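Local coordinates for protein FACT complex subunit SPT16 (Ashbya gossypii, PDB 6A8M) that probably acts as the histone-chaperone subunit of the FACT complex, which reorganizes nucleosomes during transcription, replication and repair, this chain being its N-terminal, peptidase-like region, at residues 184-196 / 290-304. Sequence-based numbering, arbitrary orientation.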
# COMPACT_ATOMS: atom_id res chain seq x y z
N TYR A 184 7.78 5.87 -9.15
CA TYR A 184 6.75 6.48 -8.31
C TYR A 184 6.98 6.17 -6.84
O TYR A 184 6.72 7.02 -5.97
CB TYR A 184 5.35 6.02 -8.74
CG TYR A 184 4.99 6.42 -10.15
CD1 TYR A 184 5.43 7.63 -10.72
CD2 TYR A 184 4.18 5.59 -10.92
CE1 TYR A 184 5.10 7.97 -12.02
CE2 TYR A 184 3.81 5.93 -12.21
CZ TYR A 184 4.28 7.12 -12.76
OH TYR A 184 3.92 7.44 -14.05
N LEU A 185 7.43 4.95 -6.53
CA LEU A 185 7.74 4.60 -5.14
C LEU A 185 8.90 5.43 -4.60
O LEU A 185 8.92 5.77 -3.41
CB LEU A 185 8.06 3.10 -5.02
CG LEU A 185 6.83 2.22 -5.17
CD1 LEU A 185 7.27 0.80 -5.52
CD2 LEU A 185 6.04 2.18 -3.89
N GLN A 186 9.88 5.77 -5.44
CA GLN A 186 10.96 6.63 -4.95
C GLN A 186 10.46 8.05 -4.72
O GLN A 186 10.87 8.71 -3.75
CB GLN A 186 12.16 6.61 -5.91
CG GLN A 186 13.31 7.51 -5.45
CD GLN A 186 13.99 7.05 -4.17
OE1 GLN A 186 15.01 6.34 -4.21
NE2 GLN A 186 13.46 7.49 -3.01
N VAL A 187 9.60 8.56 -5.60
CA VAL A 187 9.03 9.89 -5.39
C VAL A 187 8.25 9.91 -4.09
O VAL A 187 8.45 10.78 -3.23
CB VAL A 187 8.14 10.31 -6.57
CG1 VAL A 187 7.44 11.63 -6.26
CG2 VAL A 187 8.95 10.45 -7.86
N SER A 188 7.37 8.92 -3.92
CA SER A 188 6.57 8.81 -2.71
C SER A 188 7.45 8.77 -1.47
O SER A 188 7.18 9.46 -0.47
CB SER A 188 5.72 7.55 -2.78
OG SER A 188 4.97 7.41 -1.59
N SER A 189 8.50 7.94 -1.50
CA SER A 189 9.38 7.79 -0.35
C SER A 189 10.09 9.09 -0.02
O SER A 189 10.25 9.44 1.16
CB SER A 189 10.41 6.67 -0.60
OG SER A 189 9.78 5.39 -0.67
N ARG A 190 10.53 9.83 -1.04
CA ARG A 190 11.16 11.11 -0.75
C ARG A 190 10.13 12.07 -0.16
O ARG A 190 10.46 12.84 0.75
CB ARG A 190 11.80 11.71 -2.00
CG ARG A 190 12.60 13.01 -1.70
CD ARG A 190 13.86 12.70 -0.95
NE ARG A 190 14.79 11.94 -1.79
CZ ARG A 190 15.55 12.47 -2.75
NH1 ARG A 190 15.52 13.77 -3.00
NH2 ARG A 190 16.36 11.69 -3.46
N GLY A 191 8.88 11.99 -0.61
CA GLY A 191 7.82 12.73 0.06
C GLY A 191 7.69 12.35 1.53
O GLY A 191 7.60 13.22 2.40
N SER A 192 7.70 11.05 1.83
CA SER A 192 7.63 10.63 3.23
C SER A 192 8.79 11.22 4.03
O SER A 192 8.59 11.66 5.17
CB SER A 192 7.63 9.11 3.33
OG SER A 192 6.39 8.60 2.87
N ASP A 193 10.00 11.19 3.47
CA ASP A 193 11.16 11.83 4.09
C ASP A 193 10.87 13.29 4.44
O ASP A 193 11.20 13.74 5.54
CB ASP A 193 12.36 11.80 3.15
CG ASP A 193 13.09 10.46 3.11
OD1 ASP A 193 12.84 9.58 3.96
OD2 ASP A 193 13.93 10.32 2.19
N LYS A 194 10.30 14.05 3.50
CA LYS A 194 10.09 15.48 3.74
C LYS A 194 9.14 15.71 4.89
O LYS A 194 9.33 16.63 5.69
CB LYS A 194 9.54 16.16 2.49
CG LYS A 194 10.48 16.18 1.33
CD LYS A 194 11.74 16.92 1.70
CE LYS A 194 12.40 17.45 0.48
NZ LYS A 194 13.54 18.32 0.87
N PHE A 195 8.07 14.93 4.95
CA PHE A 195 7.09 15.09 6.02
C PHE A 195 7.62 14.57 7.36
O PHE A 195 7.28 15.15 8.40
CB PHE A 195 5.77 14.43 5.61
CG PHE A 195 5.02 15.26 4.62
CD1 PHE A 195 4.30 16.37 5.05
CD2 PHE A 195 5.09 15.01 3.27
CE1 PHE A 195 3.65 17.20 4.15
CE2 PHE A 195 4.44 15.83 2.36
CZ PHE A 195 3.72 16.92 2.80
N MET A 196 8.44 13.52 7.36
CA MET A 196 9.08 13.14 8.62
C MET A 196 9.99 14.26 9.12
O MET A 196 10.04 14.54 10.33
CB MET A 196 9.86 11.82 8.46
CG MET A 196 10.47 11.30 9.78
SD MET A 196 9.27 11.08 11.13
CE MET A 196 8.44 9.60 10.59
N SER A 290 5.29 8.13 12.71
CA SER A 290 5.15 7.38 11.47
C SER A 290 4.42 8.24 10.44
O SER A 290 3.38 8.82 10.75
CB SER A 290 4.35 6.08 11.64
OG SER A 290 4.93 5.19 12.57
N CYS A 291 4.92 8.24 9.22
CA CYS A 291 4.08 8.84 8.20
C CYS A 291 4.35 8.13 6.89
O CYS A 291 5.40 7.49 6.70
CB CYS A 291 4.28 10.35 8.10
SG CYS A 291 5.86 10.85 7.53
N GLY A 292 3.37 8.19 6.02
CA GLY A 292 3.44 7.46 4.76
C GLY A 292 2.70 8.22 3.69
O GLY A 292 1.59 8.68 3.93
N ILE A 293 3.30 8.31 2.51
CA ILE A 293 2.82 9.15 1.42
C ILE A 293 2.43 8.24 0.27
O ILE A 293 2.90 7.11 0.16
CB ILE A 293 3.93 10.14 1.01
CG1 ILE A 293 4.05 11.25 2.07
CG2 ILE A 293 3.75 10.72 -0.39
CD1 ILE A 293 2.93 12.27 1.99
N ARG A 294 1.52 8.73 -0.58
CA ARG A 294 1.25 8.10 -1.87
C ARG A 294 1.62 9.08 -2.97
O ARG A 294 1.31 10.28 -2.88
CB ARG A 294 -0.23 7.68 -2.04
CG ARG A 294 -0.78 6.71 -1.00
CD ARG A 294 -2.14 6.12 -1.46
NE ARG A 294 -3.07 7.16 -1.90
CZ ARG A 294 -4.12 7.61 -1.21
NH1 ARG A 294 -4.41 7.10 -0.01
NH2 ARG A 294 -4.88 8.56 -1.72
N TYR A 295 2.31 8.60 -3.99
CA TYR A 295 2.48 9.38 -5.21
C TYR A 295 1.99 8.56 -6.38
O TYR A 295 2.48 7.45 -6.63
CB TYR A 295 3.93 9.78 -5.44
CG TYR A 295 4.01 10.65 -6.65
CD1 TYR A 295 3.45 11.92 -6.65
CD2 TYR A 295 4.62 10.21 -7.80
CE1 TYR A 295 3.51 12.72 -7.78
CE2 TYR A 295 4.70 11.01 -8.93
CZ TYR A 295 4.13 12.26 -8.92
OH TYR A 295 4.20 13.07 -10.04
N LYS A 296 1.05 9.13 -7.13
CA LYS A 296 0.34 8.40 -8.19
C LYS A 296 -0.07 7.01 -7.71
O LYS A 296 0.08 6.01 -8.43
CB LYS A 296 1.17 8.33 -9.46
CG LYS A 296 1.32 9.70 -10.10
CD LYS A 296 2.05 9.63 -11.45
CE LYS A 296 1.11 9.25 -12.59
NZ LYS A 296 1.67 9.69 -13.92
N ASN A 297 -0.59 6.97 -6.49
CA ASN A 297 -1.19 5.84 -5.78
C ASN A 297 -0.16 4.87 -5.21
O ASN A 297 -0.56 3.90 -4.55
CB ASN A 297 -2.20 5.06 -6.64
CG ASN A 297 -3.28 5.97 -7.25
OD1 ASN A 297 -3.48 6.00 -8.46
ND2 ASN A 297 -3.94 6.72 -6.39
N TYR A 298 1.15 5.10 -5.40
CA TYR A 298 2.17 4.20 -4.87
C TYR A 298 2.57 4.62 -3.45
O TYR A 298 3.05 5.73 -3.25
CB TYR A 298 3.38 4.14 -5.82
CG TYR A 298 2.97 3.33 -7.01
CD1 TYR A 298 2.35 3.93 -8.11
CD2 TYR A 298 3.11 1.95 -7.00
CE1 TYR A 298 1.88 3.15 -9.17
CE2 TYR A 298 2.69 1.18 -8.09
CZ TYR A 298 2.06 1.78 -9.14
OH TYR A 298 1.59 0.98 -10.15
N CYS A 299 2.36 3.72 -2.48
CA CYS A 299 2.59 3.98 -1.06
C CYS A 299 4.05 3.81 -0.65
O CYS A 299 4.76 2.92 -1.14
CB CYS A 299 1.76 3.04 -0.20
SG CYS A 299 -0.01 3.19 -0.46
N SER A 300 4.45 4.63 0.32
CA SER A 300 5.71 4.50 1.04
C SER A 300 5.42 4.70 2.53
O SER A 300 4.32 5.10 2.93
CB SER A 300 6.78 5.49 0.56
OG SER A 300 6.32 6.83 0.72
N ASN A 301 6.42 4.38 3.35
CA ASN A 301 6.25 4.41 4.80
C ASN A 301 7.59 4.73 5.43
O ASN A 301 8.63 4.27 4.93
CB ASN A 301 5.73 3.07 5.35
CG ASN A 301 5.33 3.17 6.79
OD1 ASN A 301 4.56 4.06 7.14
ND2 ASN A 301 5.89 2.31 7.66
N ILE A 302 7.57 5.52 6.51
CA ILE A 302 8.77 5.78 7.31
C ILE A 302 8.33 5.91 8.76
O ILE A 302 7.31 6.53 9.04
CB ILE A 302 9.53 7.04 6.85
CG1 ILE A 302 10.87 7.17 7.61
CG2 ILE A 302 8.66 8.33 6.95
CD1 ILE A 302 11.80 8.28 7.07
N SER A 303 9.08 5.28 9.66
CA SER A 303 8.83 5.43 11.09
C SER A 303 10.15 5.72 11.77
O SER A 303 11.18 5.11 11.45
CB SER A 303 8.21 4.18 11.74
OG SER A 303 6.89 3.95 11.27
N ARG A 304 10.13 6.65 12.72
CA ARG A 304 11.33 7.00 13.46
C ARG A 304 10.98 7.02 14.94
O ARG A 304 9.82 7.22 15.33
CB ARG A 304 11.88 8.38 13.04
CG ARG A 304 12.36 8.40 11.59
CD ARG A 304 13.60 7.54 11.46
NE ARG A 304 14.25 7.58 10.14
CZ ARG A 304 14.08 6.62 9.23
NH1 ARG A 304 13.25 5.60 9.48
NH2 ARG A 304 14.75 6.67 8.08
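S300 OG sits between two helix hydroxyls one turn apart, hydrogen-bonded to S188 OG at 2.7 Å and to S192 OG at 2.8 Å. S188 OG lies anti to its backbone N (chi1 178°), which directs it at the hairpin, while I293 N gives S192 OG a weak, bent bond (123°). At the turn end, K296 CD lies over one face of the Y184 ring, 3.9 Å from its centroid, and K296 NZ donates to Y184 OH; E247 holds both polar ends. Y184 also meets Y295 and Y298 obliquely, Y184 CB lying 3.7 Å from Y298 CD1. Replacing Y184 with alanine would probably leave K296 without its aromatic platform and open a gap between the two hairpin tyrosines. V187 CG1 makes a CH-pi contact over one face of the Y295 ring, 3.7 Å from its centroid. Farther along, F195 CD2 touches I293 CD1, and M196 CE reaches I302 CG2 (3.9 Å). The type I' turn Y295-Y298 positions the tyrosines, and strand 254-256 flanks I293. With strand 302-304 inclined 29° to the helix, this β-hairpin with a two-residue loop packs lengthwise on helix 179-208, consistent with the α/β layering of the M24 pita-bread fold.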